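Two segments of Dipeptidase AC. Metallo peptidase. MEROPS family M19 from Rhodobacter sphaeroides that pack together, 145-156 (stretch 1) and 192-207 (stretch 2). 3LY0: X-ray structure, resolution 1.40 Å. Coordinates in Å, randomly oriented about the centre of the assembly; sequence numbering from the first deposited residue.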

# COMPACT_ATOMS: atom_id res chain seq x y z
N GLY A 145 -2.30 -17.28 -11.97
CA GLY A 145 -1.44 -18.40 -12.31
C GLY A 145 -0.26 -17.95 -13.16
O GLY A 145 -0.28 -16.86 -13.72
N ALA A 146 0.76 -18.79 -13.25
CA ALA A 146 1.95 -18.45 -14.05
C ALA A 146 1.62 -18.23 -15.53
O ALA A 146 2.32 -17.52 -16.24
CB ALA A 146 3.03 -19.52 -13.88
N ASP A 147 0.52 -18.83 -15.98
CA ASP A 147 0.02 -18.64 -17.34
C ASP A 147 -0.50 -17.22 -17.60
O ASP A 147 -0.60 -16.78 -18.74
CB ASP A 147 -1.11 -19.65 -17.57
CG ASP A 147 -2.11 -19.65 -16.42
OD1 ASP A 147 -1.96 -20.46 -15.47
OD2 ASP A 147 -3.01 -18.81 -16.45
N LEU A 148 -0.81 -16.51 -16.51
CA LEU A 148 -1.32 -15.14 -16.56
C LEU A 148 -2.78 -14.98 -17.00
O LEU A 148 -3.26 -13.85 -17.15
CB LEU A 148 -0.42 -14.22 -17.39
CG LEU A 148 1.06 -14.18 -17.00
CD1 LEU A 148 1.78 -13.13 -17.80
CD2 LEU A 148 1.21 -13.90 -15.52
N ASP A 149 -3.48 -16.08 -17.23
CA ASP A 149 -4.85 -15.98 -17.73
C ASP A 149 -5.72 -15.15 -16.80
O ASP A 149 -6.55 -14.36 -17.27
CB ASP A 149 -5.49 -17.36 -17.89
CG ASP A 149 -5.14 -18.01 -19.20
OD1 ASP A 149 -4.39 -17.41 -20.01
OD2 ASP A 149 -5.64 -19.13 -19.43
N ALA A 150 -5.55 -15.33 -15.49
CA ALA A 150 -6.38 -14.61 -14.53
C ALA A 150 -6.03 -13.13 -14.44
O ALA A 150 -6.83 -12.35 -13.95
CB ALA A 150 -6.35 -15.27 -13.17
N LEU A 151 -4.83 -12.75 -14.87
CA LEU A 151 -4.50 -11.33 -14.93
C LEU A 151 -5.49 -10.60 -15.83
O LEU A 151 -5.97 -9.52 -15.50
CB LEU A 151 -3.06 -11.11 -15.40
CG LEU A 151 -2.56 -9.67 -15.39
CD1 LEU A 151 -2.37 -9.22 -13.95
CD2 LEU A 151 -1.23 -9.55 -16.15
N HIS A 152 -5.80 -11.20 -16.97
CA HIS A 152 -6.74 -10.59 -17.89
C HIS A 152 -8.15 -10.57 -17.31
O HIS A 152 -8.87 -9.59 -17.47
CB HIS A 152 -6.70 -11.31 -19.24
CG HIS A 152 -5.35 -11.25 -19.88
ND1 HIS A 152 -4.97 -10.22 -20.71
CD2 HIS A 152 -4.28 -12.07 -19.78
CE1 HIS A 152 -3.73 -10.41 -21.11
NE2 HIS A 152 -3.29 -11.54 -20.56
N LEU A 153 -8.53 -11.64 -16.63
CA LEU A 153 -9.83 -11.68 -15.97
C LEU A 153 -9.95 -10.58 -14.92
O LEU A 153 -10.91 -9.81 -14.93
CB LEU A 153 -10.06 -13.03 -15.31
CG LEU A 153 -10.26 -14.21 -16.25
CD1 LEU A 153 -10.38 -15.48 -15.44
CD2 LEU A 153 -11.50 -14.01 -17.09
N PHE A 154 -8.98 -10.49 -14.02
CA PHE A 154 -9.04 -9.48 -12.97
C PHE A 154 -9.01 -8.08 -13.55
O PHE A 154 -9.72 -7.19 -13.08
CB PHE A 154 -7.94 -9.69 -11.92
CG PHE A 154 -8.31 -10.69 -10.85
CD1 PHE A 154 -9.11 -10.31 -9.78
CD2 PHE A 154 -7.84 -12.00 -10.90
CE1 PHE A 154 -9.45 -11.21 -8.78
CE2 PHE A 154 -8.18 -12.92 -9.91
CZ PHE A 154 -8.99 -12.52 -8.85
N HIS A 155 -8.20 -7.86 -14.58
CA HIS A 155 -8.16 -6.56 -15.24
C HIS A 155 -9.54 -6.19 -15.79
O HIS A 155 -9.98 -5.04 -15.66
CB HIS A 155 -7.13 -6.57 -16.36
CG HIS A 155 -7.05 -5.27 -17.08
ND1 HIS A 155 -7.67 -5.05 -18.29
CD2 HIS A 155 -6.44 -4.11 -16.75
CE1 HIS A 155 -7.44 -3.81 -18.69
NE2 HIS A 155 -6.69 -3.22 -17.77
N SER A 156 -10.21 -7.17 -16.38
CA SER A 156 -11.52 -6.94 -16.98
C SER A 156 -12.54 -6.49 -15.95
O SER A 156 -13.43 -5.70 -16.27
CB SER A 156 -12.00 -8.21 -17.66
OG SER A 156 -11.26 -8.44 -18.85
N GLU A 192 10.84 -16.53 -14.32
CA GLU A 192 10.50 -16.25 -15.70
C GLU A 192 9.04 -15.77 -15.76
O GLU A 192 8.72 -14.83 -16.50
CB GLU A 192 10.73 -17.50 -16.57
CG GLU A 192 10.73 -17.20 -18.06
CD GLU A 192 9.35 -17.31 -18.68
OE1 GLU A 192 8.49 -17.98 -18.08
OE2 GLU A 192 9.14 -16.72 -19.77
N ALA A 193 8.18 -16.41 -14.98
CA ALA A 193 6.78 -16.00 -14.91
C ALA A 193 6.65 -14.55 -14.41
O ALA A 193 5.82 -13.79 -14.92
CB ALA A 193 5.99 -16.94 -14.02
N GLY A 194 7.46 -14.19 -13.43
CA GLY A 194 7.49 -12.82 -12.93
C GLY A 194 7.90 -11.82 -13.99
O GLY A 194 7.35 -10.72 -14.08
N ARG A 195 8.87 -12.19 -14.82
CA ARG A 195 9.28 -11.33 -15.91
C ARG A 195 8.14 -11.17 -16.91
O ARG A 195 7.86 -10.06 -17.37
CB ARG A 195 10.56 -11.88 -16.57
CG ARG A 195 11.74 -11.90 -15.61
CD ARG A 195 13.08 -12.12 -16.31
NE ARG A 195 13.26 -13.48 -16.80
CZ ARG A 195 13.70 -14.50 -16.06
NH1 ARG A 195 13.99 -14.32 -14.78
NH2 ARG A 195 13.83 -15.71 -16.60
N ARG A 196 7.45 -12.27 -17.23
CA ARG A 196 6.28 -12.17 -18.10
C ARG A 196 5.17 -11.33 -17.47
O ARG A 196 4.48 -10.58 -18.17
CB ARG A 196 5.76 -13.55 -18.49
CG ARG A 196 6.67 -14.27 -19.49
CD ARG A 196 6.08 -15.59 -19.97
NE ARG A 196 6.09 -16.61 -18.93
CZ ARG A 196 5.01 -17.01 -18.26
NH1 ARG A 196 3.83 -16.46 -18.53
NH2 ARG A 196 5.10 -17.94 -17.33
N LEU A 197 5.00 -11.46 -16.16
CA LEU A 197 4.01 -10.65 -15.43
C LEU A 197 4.29 -9.15 -15.54
O LEU A 197 3.37 -8.35 -15.75
CB LEU A 197 3.95 -11.08 -13.96
CG LEU A 197 2.98 -10.29 -13.08
CD1 LEU A 197 1.53 -10.56 -13.47
CD2 LEU A 197 3.21 -10.66 -11.64
N VAL A 198 5.55 -8.75 -15.41
CA VAL A 198 5.91 -7.35 -15.59
C VAL A 198 5.54 -6.87 -16.98
O VAL A 198 4.92 -5.82 -17.14
CB VAL A 198 7.43 -7.12 -15.34
CG1 VAL A 198 7.84 -5.71 -15.77
CG2 VAL A 198 7.76 -7.35 -13.88
N ALA A 199 5.90 -7.65 -17.99
CA ALA A 199 5.62 -7.27 -19.37
C ALA A 199 4.12 -7.13 -19.62
O ALA A 199 3.68 -6.20 -20.29
CB ALA A 199 6.24 -8.29 -20.33
N GLU A 200 3.33 -8.06 -19.08
CA GLU A 200 1.89 -8.07 -19.31
C GLU A 200 1.20 -6.94 -18.56
O GLU A 200 0.27 -6.32 -19.07
CB GLU A 200 1.28 -9.42 -18.94
CG GLU A 200 -0.07 -9.66 -19.59
CD GLU A 200 0.03 -9.73 -21.10
OE1 GLU A 200 -0.95 -9.37 -21.78
OE2 GLU A 200 1.09 -10.15 -21.60
N CYS A 201 1.68 -6.65 -17.35
CA CYS A 201 1.13 -5.51 -16.61
C CYS A 201 1.42 -4.21 -17.35
O CYS A 201 0.57 -3.32 -17.44
CB CYS A 201 1.65 -5.44 -15.18
SG CYS A 201 0.91 -6.66 -14.07
N ASN A 202 2.64 -4.07 -17.88
CA ASN A 202 2.96 -2.90 -18.70
C ASN A 202 2.00 -2.78 -19.89
O ASN A 202 1.52 -1.69 -20.21
CB ASN A 202 4.39 -2.97 -19.23
CG ASN A 202 5.46 -2.65 -18.18
OD1 ASN A 202 6.64 -2.84 -18.44
ND2 ASN A 202 5.06 -2.12 -17.02
N ARG A 203 1.75 -3.89 -20.57
CA ARG A 203 0.89 -3.86 -21.74
C ARG A 203 -0.55 -3.50 -21.38
O ARG A 203 -1.20 -2.71 -22.07
CB ARG A 203 0.93 -5.20 -22.48
CG ARG A 203 0.50 -5.09 -23.94
CD ARG A 203 0.52 -6.44 -24.63
NE ARG A 203 -0.45 -7.35 -24.03
CZ ARG A 203 -1.77 -7.28 -24.24
NH1 ARG A 203 -2.58 -8.15 -23.65
NH2 ARG A 203 -2.27 -6.34 -25.02
N LEU A 204 -1.04 -4.07 -20.28
CA LEU A 204 -2.39 -3.79 -19.80
C LEU A 204 -2.52 -2.47 -19.05
O LEU A 204 -3.63 -2.07 -18.70
CB LEU A 204 -2.87 -4.93 -18.91
CG LEU A 204 -3.10 -6.26 -19.64
CD1 LEU A 204 -3.43 -7.37 -18.64
CD2 LEU A 204 -4.21 -6.11 -20.67
N LYS A 205 -1.38 -1.81 -18.81
CA LYS A 205 -1.35 -0.57 -18.02
C LYS A 205 -1.88 -0.79 -16.61
O LYS A 205 -2.66 0.01 -16.08
CB LYS A 205 -2.14 0.54 -18.73
CG LYS A 205 -1.69 0.79 -20.17
CD LYS A 205 -0.25 1.27 -20.20
CE LYS A 205 0.26 1.42 -21.63
NZ LYS A 205 0.55 0.10 -22.29
N ILE A 206 -1.47 -1.91 -16.02
CA ILE A 206 -1.67 -2.20 -14.60
C ILE A 206 -0.43 -1.74 -13.85
O ILE A 206 0.68 -2.15 -14.17
CB ILE A 206 -1.88 -3.72 -14.38
CG1 ILE A 206 -3.18 -4.18 -15.06
CG2 ILE A 206 -1.91 -4.06 -12.89
CD1 ILE A 206 -3.39 -5.68 -15.03
N MET A 207 -0.62 -0.89 -12.84
CA MET A 207 0.50 -0.39 -12.04
C MET A 207 1.15 -1.53 -11.27
O MET A 207 0.47 -2.33 -10.65
CB MET A 207 0.01 0.68 -11.05
CG MET A 207 1.12 1.49 -10.33
SD MET A 207 0.53 2.38 -8.84
CE MET A 207 0.75 1.08 -7.62

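Two helices, 149-156 and 192-204, run in roughly the same direction, with 29° between their axes. The axes come no closer than 11.1 Å, so side chains fill the space between them. Together the stretches bury 624 Å².

Leu 151 is the central knob. Its CA-to-CB bond points toward stretch 2, and its side chain sits among Leu 197, Glu 200, Cys 201 and Leu 204. With chi1 t and chi2 p, Leu 151 CD2 lies 3.6 Å from Glu 200 CG and 4.0 Å from Leu 204 CD1. Leu 151 CD1 reaches Ile 206 CD1 at 3.8 Å. A branched apolar side chain suits this buried site because both methyls find partners. The CA-to-CB bond of Leu 197 runs sideways to stretch 1, but its t, p rotamer brings the end nearer. Its CD1 lies 3.9 Å from Leu 148 CD2 and 4.0 Å from Leu 151 CD2.

Leu 148 holds the N-cap position and closes a type I turn from Gly 145. Its CA-to-CB bond points toward stretch 2, and the m, t rotamer places Leu 148 CD1 3.9 Å from Glu 200 CB. Nearby, the backbones come close: Ala 146 CB meets Ala 193 CB at 3.9 Å, a fit that small side chains allow.

Arg 196 provides the hydrogen bonds across the contact. Its NH1 and NH2 both donate to Ala 146 O, at 2.9 and 3.0 Å. The m, t, m conformation sets the guanidinium edge against this carbonyl. Within the helix, Arg 196 NE also forms a salt bridge with Glu 192 OE1 at 2.9 Å.

Glu 200 packs its aliphatic part against the leucines, while OE1 forms a salt bridge with Arg 203 NH1 at 2.8 Å. The edge of the His 152 ring faces this pair, with CE1 3.0 Å from Glu 200 OE1. His 155, chi1 t, lays one ring face against Leu 204 CB, with His 155 CD2 4.3 Å from Leu 204 CB.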